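Local coordinates for protein STU0660 (Streptococcus thermophilus, PDB 3ZTH) that probably binds DNA as a large Csn2-type Cas protein in CRISPR-mediated bacterial immunity, and holds magnesium ions, at residues G18-I23 / F234-S239; D79-K84 / V202-D207; I210-Y215 / Q241-I246; R290-T295 / L312-I317. All coordinates share one frame; numbering follows the deposited sequence.

Interaction 1: residues G18-I23 / F234-S239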
# COMPACT_ATOMS: atom_id res chain seq x y z
N GLY A 18 26.80 -31.35 -14.85
CA GLY A 18 27.70 -32.02 -13.92
C GLY A 18 28.07 -31.09 -12.78
O GLY A 18 27.72 -29.91 -12.82
N ALA A 19 28.78 -31.60 -11.77
CA ALA A 19 29.18 -30.79 -10.63
C ALA A 19 29.54 -29.39 -11.12
O ALA A 19 29.00 -28.39 -10.65
CB ALA A 19 30.37 -31.43 -9.94
N ILE A 20 30.45 -29.33 -12.08
CA ILE A 20 30.84 -28.06 -12.66
C ILE A 20 30.51 -28.08 -14.15
O ILE A 20 31.19 -28.74 -14.95
CB ILE A 20 32.34 -27.76 -12.43
CG1 ILE A 20 32.60 -27.57 -10.93
CG2 ILE A 20 32.75 -26.48 -13.16
CD1 ILE A 20 34.01 -27.18 -10.59
N THR A 21 29.45 -27.38 -14.51
CA THR A 21 28.99 -27.29 -15.89
C THR A 21 29.38 -25.95 -16.52
O THR A 21 29.25 -24.90 -15.89
CB THR A 21 27.45 -27.42 -15.94
OG1 THR A 21 27.05 -28.65 -15.32
CG2 THR A 21 26.95 -27.40 -17.39
N GLN A 22 29.85 -26.00 -17.77
CA GLN A 22 30.24 -24.78 -18.48
C GLN A 22 29.54 -24.68 -19.84
O GLN A 22 29.60 -25.58 -20.67
CB GLN A 22 31.76 -24.75 -18.69
CG GLN A 22 32.56 -24.76 -17.39
CD GLN A 22 34.06 -24.82 -17.62
OE1 GLN A 22 34.72 -23.79 -17.83
NE2 GLN A 22 34.61 -26.02 -17.60
N ILE A 23 28.85 -23.56 -20.04
CA ILE A 23 28.13 -23.33 -21.28
C ILE A 23 28.89 -22.27 -22.05
O ILE A 23 29.07 -21.15 -21.59
CB ILE A 23 26.68 -22.86 -20.98
CG1 ILE A 23 25.89 -24.01 -20.36
CG2 ILE A 23 25.99 -22.40 -22.27
CD1 ILE A 23 24.52 -23.64 -19.90
N PHE A 234 27.34 -26.33 -10.09
CA PHE A 234 27.66 -25.03 -10.67
C PHE A 234 27.43 -25.03 -12.19
O PHE A 234 27.77 -25.99 -12.88
CB PHE A 234 29.14 -24.70 -10.39
CG PHE A 234 29.40 -24.09 -9.05
CD1 PHE A 234 29.16 -22.74 -8.83
CD2 PHE A 234 29.93 -24.85 -8.01
CE1 PHE A 234 29.46 -22.15 -7.59
CE2 PHE A 234 30.23 -24.27 -6.77
CZ PHE A 234 30.00 -22.93 -6.57
N ILE A 235 26.83 -23.95 -12.69
CA ILE A 235 26.62 -23.78 -14.13
C ILE A 235 27.23 -22.42 -14.47
O ILE A 235 26.72 -21.39 -14.03
CB ILE A 235 25.15 -23.74 -14.53
CG1 ILE A 235 24.50 -25.11 -14.36
CG2 ILE A 235 25.03 -23.35 -16.01
CD1 ILE A 235 23.02 -25.15 -14.78
N LEU A 236 28.33 -22.43 -15.22
CA LEU A 236 29.04 -21.22 -15.61
C LEU A 236 28.86 -20.91 -17.11
O LEU A 236 28.62 -21.80 -17.91
CB LEU A 236 30.53 -21.38 -15.31
CG LEU A 236 30.93 -22.00 -13.96
CD1 LEU A 236 32.44 -22.24 -13.93
CD2 LEU A 236 30.52 -21.10 -12.81
N PHE A 237 28.97 -19.63 -17.46
CA PHE A 237 28.88 -19.17 -18.85
C PHE A 237 30.18 -18.41 -19.13
O PHE A 237 30.22 -17.18 -19.09
CB PHE A 237 27.69 -18.22 -19.03
CG PHE A 237 26.36 -18.89 -18.93
CD1 PHE A 237 25.80 -19.17 -17.68
CD2 PHE A 237 25.66 -19.25 -20.07
CE1 PHE A 237 24.57 -19.79 -17.57
CE2 PHE A 237 24.42 -19.87 -19.98
CZ PHE A 237 23.87 -20.14 -18.72
N PRO A 238 31.27 -19.15 -19.39
CA PRO A 238 32.58 -18.55 -19.66
C PRO A 238 32.65 -17.74 -20.94
O PRO A 238 31.90 -17.98 -21.89
CB PRO A 238 33.52 -19.75 -19.73
CG PRO A 238 32.82 -20.79 -18.91
CD PRO A 238 31.38 -20.62 -19.30
N SER A 239 33.56 -16.77 -20.96
CA SER A 239 33.80 -15.92 -22.12
C SER A 239 34.49 -16.79 -23.16
O SER A 239 34.88 -17.93 -22.88
CB SER A 239 34.73 -14.77 -21.76
OG SER A 239 34.36 -14.19 -20.53
O HOH W 1 29.26 -18.61 -22.47
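I23 and F237 lie side by side and point the same way, the most extensive side-chain meeting of this pair of parallel strands. In both residues CG (CG1 in I23) stands anti to the carbonyl carbon (chi1 -68° in I23), so branch and ring run out together: CD1 of I23 reaches CZ of F237 at 3.8 Å, while its CG2 meets CD2 and CE2 of the same ring. I23 CD1 also meets I235 CG2 at 3.9 Å. T21 and I235 share this face of the sheet, with T21 CB lying 4.1 Å from I235 CG1. The reverse face carries I20, Q22, F234 and L236, which helix 212-228 helps to cover, and here the fit is looser, I20 CG2 lying 4.3 Å from L236 CD1. Q22 extends across P238 at about a right angle, and its amide continues past the proline to give NE2 to K245 O. The register I20-F234, T21-I235, Q22-L236 rests on four nearly straight backbone bonds, F234 N to A19 O, T21 N to F234 O, L236 N to T21 O and I23 N to L236 O, the last 2.8 Å long. Beyond them a water donates to I23 O (2.7 Å) and to P238 O, bridging the strands where P238 has no N-H to give to I23 O. These are neighbouring inner strands of a sheet of the P-loop NTPase clan, and just past their C-terminal ends come Q26 and D240, both magnesium ligands. Main-chain amides are thus satisfied between largely apolar faces, which probably helps to place the two metal-binding segments.

Interaction 2: residues D79-K84 / V202-D207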
# COMPACT_ATOMS: atom_id res chain seq x y z
N ASP A 79 21.10 -17.36 -8.41
CA ASP A 79 21.58 -16.75 -9.64
C ASP A 79 22.52 -15.59 -9.38
O ASP A 79 22.17 -14.63 -8.70
CB ASP A 79 20.41 -16.25 -10.48
CG ASP A 79 20.82 -15.96 -11.91
OD1 ASP A 79 21.27 -14.83 -12.18
OD2 ASP A 79 20.71 -16.87 -12.76
N ILE A 80 23.72 -15.67 -9.92
CA ILE A 80 24.70 -14.61 -9.78
C ILE A 80 25.12 -14.12 -11.16
O ILE A 80 26.00 -14.70 -11.80
CB ILE A 80 25.92 -15.08 -8.97
CG1 ILE A 80 25.51 -15.27 -7.51
CG2 ILE A 80 27.03 -14.05 -9.05
CD1 ILE A 80 26.65 -15.69 -6.60
N SER A 81 24.48 -13.06 -11.62
CA SER A 81 24.77 -12.47 -12.92
C SER A 81 25.38 -11.10 -12.77
O SER A 81 25.61 -10.41 -13.76
CB SER A 81 23.51 -12.40 -13.78
OG SER A 81 23.12 -13.71 -14.18
N SER A 82 25.65 -10.70 -11.53
CA SER A 82 26.28 -9.41 -11.24
C SER A 82 26.76 -9.43 -9.80
O SER A 82 26.30 -10.24 -8.99
CB SER A 82 25.28 -8.27 -11.40
OG SER A 82 24.40 -8.24 -10.28
N PHE A 83 27.69 -8.54 -9.48
CA PHE A 83 28.16 -8.48 -8.10
C PHE A 83 27.04 -8.00 -7.17
O PHE A 83 27.07 -8.25 -5.96
CB PHE A 83 29.39 -7.59 -7.99
CG PHE A 83 30.66 -8.24 -8.44
CD1 PHE A 83 31.02 -9.49 -7.94
CD2 PHE A 83 31.48 -7.63 -9.37
CE1 PHE A 83 32.19 -10.12 -8.36
CE2 PHE A 83 32.66 -8.25 -9.80
CZ PHE A 83 33.01 -9.50 -9.29
N LYS A 84 26.04 -7.33 -7.74
CA LYS A 84 24.94 -6.86 -6.92
C LYS A 84 24.16 -8.06 -6.40
O LYS A 84 23.68 -8.05 -5.27
CB LYS A 84 24.02 -5.94 -7.71
CG LYS A 84 22.83 -5.43 -6.90
CD LYS A 84 21.80 -4.74 -7.78
CE LYS A 84 20.55 -4.37 -6.99
NZ LYS A 84 19.48 -3.78 -7.86
N VAL A 202 24.29 -20.60 -10.51
CA VAL A 202 24.61 -20.13 -11.86
C VAL A 202 25.44 -18.86 -11.82
O VAL A 202 25.10 -17.92 -11.12
CB VAL A 202 23.32 -19.82 -12.65
CG1 VAL A 202 23.65 -19.10 -13.93
CG2 VAL A 202 22.58 -21.10 -12.96
N LEU A 203 26.53 -18.84 -12.59
CA LEU A 203 27.41 -17.67 -12.63
C LEU A 203 27.75 -17.16 -14.03
O LEU A 203 28.42 -17.85 -14.80
CB LEU A 203 28.72 -17.98 -11.90
CG LEU A 203 28.68 -17.97 -10.37
CD1 LEU A 203 29.65 -19.00 -9.81
CD2 LEU A 203 29.04 -16.57 -9.89
N LYS A 204 27.32 -15.96 -14.36
CA LYS A 204 27.66 -15.40 -15.66
C LYS A 204 28.00 -13.93 -15.51
O LYS A 204 27.68 -13.32 -14.49
CB LYS A 204 26.51 -15.59 -16.66
CG LYS A 204 25.42 -14.54 -16.66
CD LYS A 204 24.45 -14.79 -17.82
CE LYS A 204 23.51 -13.60 -18.06
NZ LYS A 204 22.55 -13.34 -16.95
N ASN A 205 28.69 -13.38 -16.50
CA ASN A 205 29.10 -11.97 -16.51
C ASN A 205 30.27 -11.64 -15.60
O ASN A 205 30.72 -10.51 -15.57
CB ASN A 205 27.94 -11.06 -16.13
CG ASN A 205 26.73 -11.27 -17.00
OD1 ASN A 205 26.82 -11.18 -18.22
ND2 ASN A 205 25.59 -11.54 -16.37
N ILE A 206 30.77 -12.61 -14.85
CA ILE A 206 31.88 -12.35 -13.94
C ILE A 206 33.26 -12.35 -14.59
O ILE A 206 34.14 -11.59 -14.17
CB ILE A 206 31.85 -13.35 -12.78
CG1 ILE A 206 30.56 -13.18 -12.00
CG2 ILE A 206 33.05 -13.14 -11.86
CD1 ILE A 206 30.26 -11.72 -11.63
N ASP A 207 33.46 -13.19 -15.60
CA ASP A 207 34.74 -13.26 -16.30
C ASP A 207 35.29 -11.89 -16.66
O ASP A 207 36.50 -11.65 -16.57
CB ASP A 207 34.63 -14.05 -17.60
CG ASP A 207 34.38 -15.51 -17.37
OD1 ASP A 207 34.61 -15.97 -16.24
OD2 ASP A 207 33.98 -16.20 -18.33
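I80 and L203 form the tight part of this contact, running side by side on one face of two parallel strands. CG2 of I80 presses on CD2 of L203 at 3.3 Å, and the leucine adopts an unusual chi2 of 147° that turns this methyl toward its neighbour. F184 packs against I80, and F234, L236 and F218 against L203, so the pair is buried. Beneath it, I80 N donates to V202 O at 2.9 Å and K204 N to I80 O at 3.1 Å, setting D79 opposite V202 and I80 opposite L203. The strands are 76-80, one edge strand of the sheet within this chain, and 199-204, its neighbour, consistent with the parallel core sheet of the P-loop NTPase clan. Past I80 side-chain bonds take over, and D79, S81 and N205 form the looser, partly exposed side. The buried K204 starts from the crowded chi1 position (85°) and bends at chi4, bringing NZ to S81 OG at 2.9 Å; that hydroxyl donates to the syn lone pair of D79 OD1. D79 OD2 is held by Y77 OH and W35 NE1, and W35 also meets K204 in a cation-pi contact. N205 ND2 reaches a lone pair of S81 O at 2.8 Å, although the oxygen lies 26° out of the amide plane. Farther along, F83 and I206 meet in buried but sparser packing: I206 CD1 sits over one face of the F83 ring, 4.3 Å from its centroid. Y32 of the second subunit meets F83 edge-to-face, and F209 of that subunit packs on K204 and N205.

Interaction 3: residues I210-Y215 / Q241-I246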
# COMPACT_ATOMS: atom_id res chain seq x y z
N ILE A 210 37.20 -9.82 -13.58
CA ILE A 210 38.43 -10.22 -12.92
C ILE A 210 39.41 -10.78 -13.92
O ILE A 210 39.02 -11.26 -14.98
CB ILE A 210 38.19 -11.27 -11.81
CG1 ILE A 210 37.58 -12.54 -12.39
CG2 ILE A 210 37.26 -10.69 -10.75
CD1 ILE A 210 37.36 -13.60 -11.34
N SER A 211 40.70 -10.70 -13.59
CA SER A 211 41.76 -11.19 -14.47
C SER A 211 41.70 -12.71 -14.62
O SER A 211 40.98 -13.39 -13.90
CB SER A 211 43.13 -10.81 -13.90
OG SER A 211 43.42 -11.55 -12.72
N GLU A 212 42.46 -13.22 -15.57
CA GLU A 212 42.50 -14.66 -15.79
C GLU A 212 43.12 -15.33 -14.56
O GLU A 212 42.74 -16.44 -14.19
CB GLU A 212 43.30 -14.99 -17.06
CG GLU A 212 42.47 -14.91 -18.34
CD GLU A 212 43.31 -14.93 -19.60
OE1 GLU A 212 44.26 -15.73 -19.69
OE2 GLU A 212 43.01 -14.13 -20.52
N GLU A 213 44.07 -14.66 -13.92
CA GLU A 213 44.72 -15.20 -12.73
C GLU A 213 43.75 -15.33 -11.55
O GLU A 213 43.72 -16.35 -10.87
CB GLU A 213 45.90 -14.33 -12.30
CG GLU A 213 47.08 -14.31 -13.26
CD GLU A 213 46.73 -13.75 -14.62
OE1 GLU A 213 46.00 -12.73 -14.69
OE2 GLU A 213 47.20 -14.33 -15.63
N SER A 214 42.97 -14.28 -11.31
CA SER A 214 42.02 -14.31 -10.21
C SER A 214 40.98 -15.40 -10.44
O SER A 214 40.64 -16.16 -9.53
CB SER A 214 41.31 -12.96 -10.04
OG SER A 214 42.17 -11.99 -9.44
N TYR A 215 40.49 -15.48 -11.67
CA TYR A 215 39.48 -16.48 -12.00
C TYR A 215 39.96 -17.89 -11.66
O TYR A 215 39.19 -18.72 -11.15
CB TYR A 215 39.12 -16.38 -13.48
CG TYR A 215 37.95 -17.26 -13.82
CD1 TYR A 215 36.64 -16.80 -13.66
CD2 TYR A 215 38.14 -18.59 -14.21
CE1 TYR A 215 35.56 -17.63 -13.89
CE2 TYR A 215 37.05 -19.43 -14.45
CZ TYR A 215 35.77 -18.94 -14.28
OH TYR A 215 34.68 -19.75 -14.52
N GLN A 241 37.50 -16.49 -24.41
CA GLN A 241 38.92 -16.72 -24.24
C GLN A 241 39.50 -16.55 -22.83
O GLN A 241 39.18 -15.61 -22.13
CB GLN A 241 39.70 -15.84 -25.23
CG GLN A 241 41.22 -16.02 -25.20
CD GLN A 241 41.91 -15.14 -24.15
OE1 GLN A 241 42.97 -15.50 -23.63
NE2 GLN A 241 41.32 -13.98 -23.86
N GLY A 242 40.35 -17.50 -22.45
CA GLY A 242 41.01 -17.43 -21.15
C GLY A 242 40.28 -17.78 -19.87
O GLY A 242 40.85 -17.59 -18.80
N TYR A 243 39.05 -18.29 -19.94
CA TYR A 243 38.31 -18.65 -18.73
C TYR A 243 37.79 -20.08 -18.65
O TYR A 243 37.66 -20.65 -17.57
CB TYR A 243 37.16 -17.66 -18.51
CG TYR A 243 37.67 -16.28 -18.16
CD1 TYR A 243 38.05 -15.39 -19.16
CD2 TYR A 243 37.85 -15.91 -16.84
CE1 TYR A 243 38.61 -14.17 -18.85
CE2 TYR A 243 38.42 -14.69 -16.51
CZ TYR A 243 38.80 -13.82 -17.52
OH TYR A 243 39.36 -12.60 -17.20
N LEU A 244 37.49 -20.67 -19.81
CA LEU A 244 37.01 -22.04 -19.86
C LEU A 244 38.09 -22.98 -19.32
O LEU A 244 39.24 -22.93 -19.75
CB LEU A 244 36.68 -22.41 -21.30
CG LEU A 244 36.17 -23.82 -21.58
CD1 LEU A 244 34.83 -24.03 -20.86
CD2 LEU A 244 36.03 -24.01 -23.09
N LYS A 245 37.73 -23.84 -18.37
CA LYS A 245 38.68 -24.79 -17.79
C LYS A 245 38.28 -26.20 -18.19
O LYS A 245 37.16 -26.63 -17.91
CB LYS A 245 38.68 -24.70 -16.25
CG LYS A 245 39.01 -23.33 -15.69
CD LYS A 245 40.41 -22.87 -16.11
CE LYS A 245 40.66 -21.42 -15.70
NZ LYS A 245 42.00 -20.91 -16.15
N ILE A 246 39.19 -26.93 -18.83
CA ILE A 246 38.91 -28.30 -19.25
C ILE A 246 39.84 -29.31 -18.59
O ILE A 246 41.06 -29.14 -18.60
CB ILE A 246 39.05 -28.45 -20.79
CG1 ILE A 246 37.94 -27.66 -21.50
CG2 ILE A 246 38.99 -29.91 -21.19
CD1 ILE A 246 37.99 -27.75 -23.00
O HOH W 2 41.53 -18.08 -15.96
O HOH W 3 35.49 -21.40 -16.57
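Y243 is the side chain on which this contact turns. Its CB leaves the loop with CG anti to the carbonyl carbon (chi1 -68°), sending the ring toward the start of helix 212-228. CD2 comes down over one face of the Y215 ring, 3.3 Å from Y215 CG, and CE2 lies 3.5 Å from Y215 CB. The pair is T-shaped, the edge of Y243 toward the face of Y215, with planes at 83°. E212 CG instead lies over a face of the Y243 ring, 3.9 Å from CZ. The tip, OH, donates to I210 O at 2.6 Å within the carbonyl plane; that oxygen also accepts from N28 of the second subunit. Two waters link backbone oxygens to side chains: one bonds E212 O, G242 O and K245 NZ, another Y215 OH and Y243 O. E212 is a magnesium ligand seen for this protein, though no ion is bound by it in this chain, and a bound magnesium lies about 4 Å from the Y243 side chain. The ring thus reaches from the loop between strands 232-237 and 254-257 to the start of helix 212-228, beside the second subunit.

Interaction 4: residues R290-T295 / L312-I317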
# COMPACT_ATOMS: atom_id res chain seq x y z
N ARG A 290 45.19 -30.41 -24.45
CA ARG A 290 44.19 -29.95 -23.50
C ARG A 290 44.04 -28.44 -23.56
O ARG A 290 42.93 -27.91 -23.48
CB ARG A 290 44.59 -30.39 -22.10
CG ARG A 290 43.47 -30.36 -21.10
CD ARG A 290 44.03 -30.54 -19.72
NE ARG A 290 44.97 -29.46 -19.40
CZ ARG A 290 44.62 -28.19 -19.20
NH1 ARG A 290 43.35 -27.83 -19.28
NH2 ARG A 290 45.54 -27.28 -18.91
N MSE A 291 45.15 -27.74 -23.71
CA MSE A 291 45.12 -26.29 -23.80
C MSE A 291 44.59 -25.81 -25.13
O MSE A 291 43.90 -24.80 -25.21
CB MSE A 291 46.51 -25.73 -23.57
CG MSE A 291 46.91 -25.77 -22.13
SE MSE A 291 48.43 -24.65 -21.91
CE MSE A 291 49.79 -25.85 -22.62
N SER A 292 44.95 -26.52 -26.19
CA SER A 292 44.48 -26.18 -27.52
C SER A 292 42.96 -26.33 -27.49
O SER A 292 42.23 -25.53 -28.07
CB SER A 292 45.10 -27.11 -28.55
OG SER A 292 44.66 -26.80 -29.85
N LEU A 293 42.50 -27.36 -26.78
CA LEU A 293 41.08 -27.66 -26.65
C LEU A 293 40.34 -26.56 -25.87
O LEU A 293 39.18 -26.26 -26.14
CB LEU A 293 40.91 -29.02 -25.95
CG LEU A 293 39.50 -29.54 -25.69
CD1 LEU A 293 38.75 -29.83 -27.02
CD2 LEU A 293 39.62 -30.81 -24.86
N GLU A 294 41.02 -25.96 -24.89
CA GLU A 294 40.43 -24.90 -24.09
C GLU A 294 40.30 -23.61 -24.91
O GLU A 294 39.37 -22.83 -24.73
CB GLU A 294 41.30 -24.62 -22.88
CG GLU A 294 40.62 -24.88 -21.57
CD GLU A 294 41.60 -24.95 -20.40
OE1 GLU A 294 42.52 -24.09 -20.35
OE2 GLU A 294 41.44 -25.84 -19.55
N THR A 295 41.24 -23.41 -25.82
CA THR A 295 41.25 -22.24 -26.68
C THR A 295 40.18 -22.25 -27.76
O THR A 295 39.47 -21.27 -27.96
CB THR A 295 42.61 -22.12 -27.41
OG1 THR A 295 43.65 -21.91 -26.44
CG2 THR A 295 42.58 -20.99 -28.43
N LEU A 312 48.75 -21.70 -35.77
CA LEU A 312 48.67 -22.75 -36.76
C LEU A 312 48.16 -24.06 -36.14
O LEU A 312 47.28 -24.73 -36.68
CB LEU A 312 50.05 -22.93 -37.39
CG LEU A 312 50.25 -23.92 -38.55
CD1 LEU A 312 49.17 -23.73 -39.62
CD2 LEU A 312 51.66 -23.70 -39.12
N VAL A 313 48.70 -24.40 -34.97
CA VAL A 313 48.32 -25.62 -34.27
C VAL A 313 46.88 -25.62 -33.78
O VAL A 313 46.16 -26.62 -33.91
CB VAL A 313 49.26 -25.89 -33.07
CG1 VAL A 313 48.66 -26.93 -32.14
CG2 VAL A 313 50.61 -26.39 -33.57
N ASP A 314 46.45 -24.50 -33.21
CA ASP A 314 45.08 -24.43 -32.73
C ASP A 314 44.09 -24.49 -33.88
O ASP A 314 43.00 -25.05 -33.74
CB ASP A 314 44.87 -23.16 -31.89
CG ASP A 314 45.56 -23.22 -30.53
OD1 ASP A 314 45.94 -24.33 -30.08
OD2 ASP A 314 45.72 -22.16 -29.88
N SER A 315 44.48 -23.94 -35.03
CA SER A 315 43.61 -23.93 -36.22
C SER A 315 43.42 -25.36 -36.69
O SER A 315 42.32 -25.75 -37.10
CB SER A 315 44.23 -23.10 -37.34
OG SER A 315 44.46 -21.77 -36.94
N VAL A 316 44.49 -26.14 -36.64
CA VAL A 316 44.42 -27.53 -37.05
C VAL A 316 43.50 -28.32 -36.13
O VAL A 316 42.58 -28.99 -36.59
CB VAL A 316 45.84 -28.16 -37.05
CG1 VAL A 316 45.76 -29.67 -37.31
CG2 VAL A 316 46.68 -27.49 -38.12
N ILE A 317 43.75 -28.22 -34.82
CA ILE A 317 42.94 -28.92 -33.82
C ILE A 317 41.47 -28.52 -33.99
O ILE A 317 40.58 -29.37 -33.94
CB ILE A 317 43.41 -28.56 -32.39
CG1 ILE A 317 44.85 -29.03 -32.20
CG2 ILE A 317 42.48 -29.18 -31.35
CD1 ILE A 317 45.02 -30.52 -32.33
O HOH W 4 46.22 -22.38 -27.16
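Two helices cross here at a steep angle through a polar, largely buried contact in the C-terminal part of the chain, its centre about 26 Å from the centre of the chain. Helices 286-296 and 312-324 meet at 76°, their short-segment axes 9.4 Å apart, and the approach is closest at S292 and D314, whose CA atoms are 5.5 Å apart. S292 holds OG anti to its backbone N and donates it to D314 OD1 at 2.8 Å, meeting the oxygen 34° above the carboxylate plane. The same hydroxyl is pressed against I317, with CG1 only 3.2 Å away, so the serine sits between an acid and an aliphatic branch one helical turn on. T295, one turn after S292, crosses D314 at about a right angle and brings CG2 to 3.7 Å from OD2. A water links T295 OG1 to D314 OD2, to which it donates at 2.8 Å. S309 OG of the second subunit also bonds OD2, which carries the contact into the assembly. The carboxylate is therefore gripped on both oxygens by hydroxyls and water; these neutral donors probably help to stabilise its charge in this buried setting.

Interactions 1 and 2 share one sheet, strand 199-204 lying next to strand 232-237, with centres about 12 Å apart; S239 N reaches D207 OD2. Along the chain, interaction 2 falls between the two segments of interaction 1, whereas the segments of interactions 1 and 3 alternate. Interaction 3, about 13 Å from interaction 1 centre to centre, lies where helix 212-228 and the loop after strand 232-237 meet, and Q22 NE2 binds K245 O. Interaction 4 comes last, its centre about 17 Å from that of interaction 3 and about 28 Å from that of interaction 2; R290 and E294 clasp the I246 backbone. The contacts run from sheet through metal-site loop to C-terminal helices, and interactions 2-4 touch the second subunit.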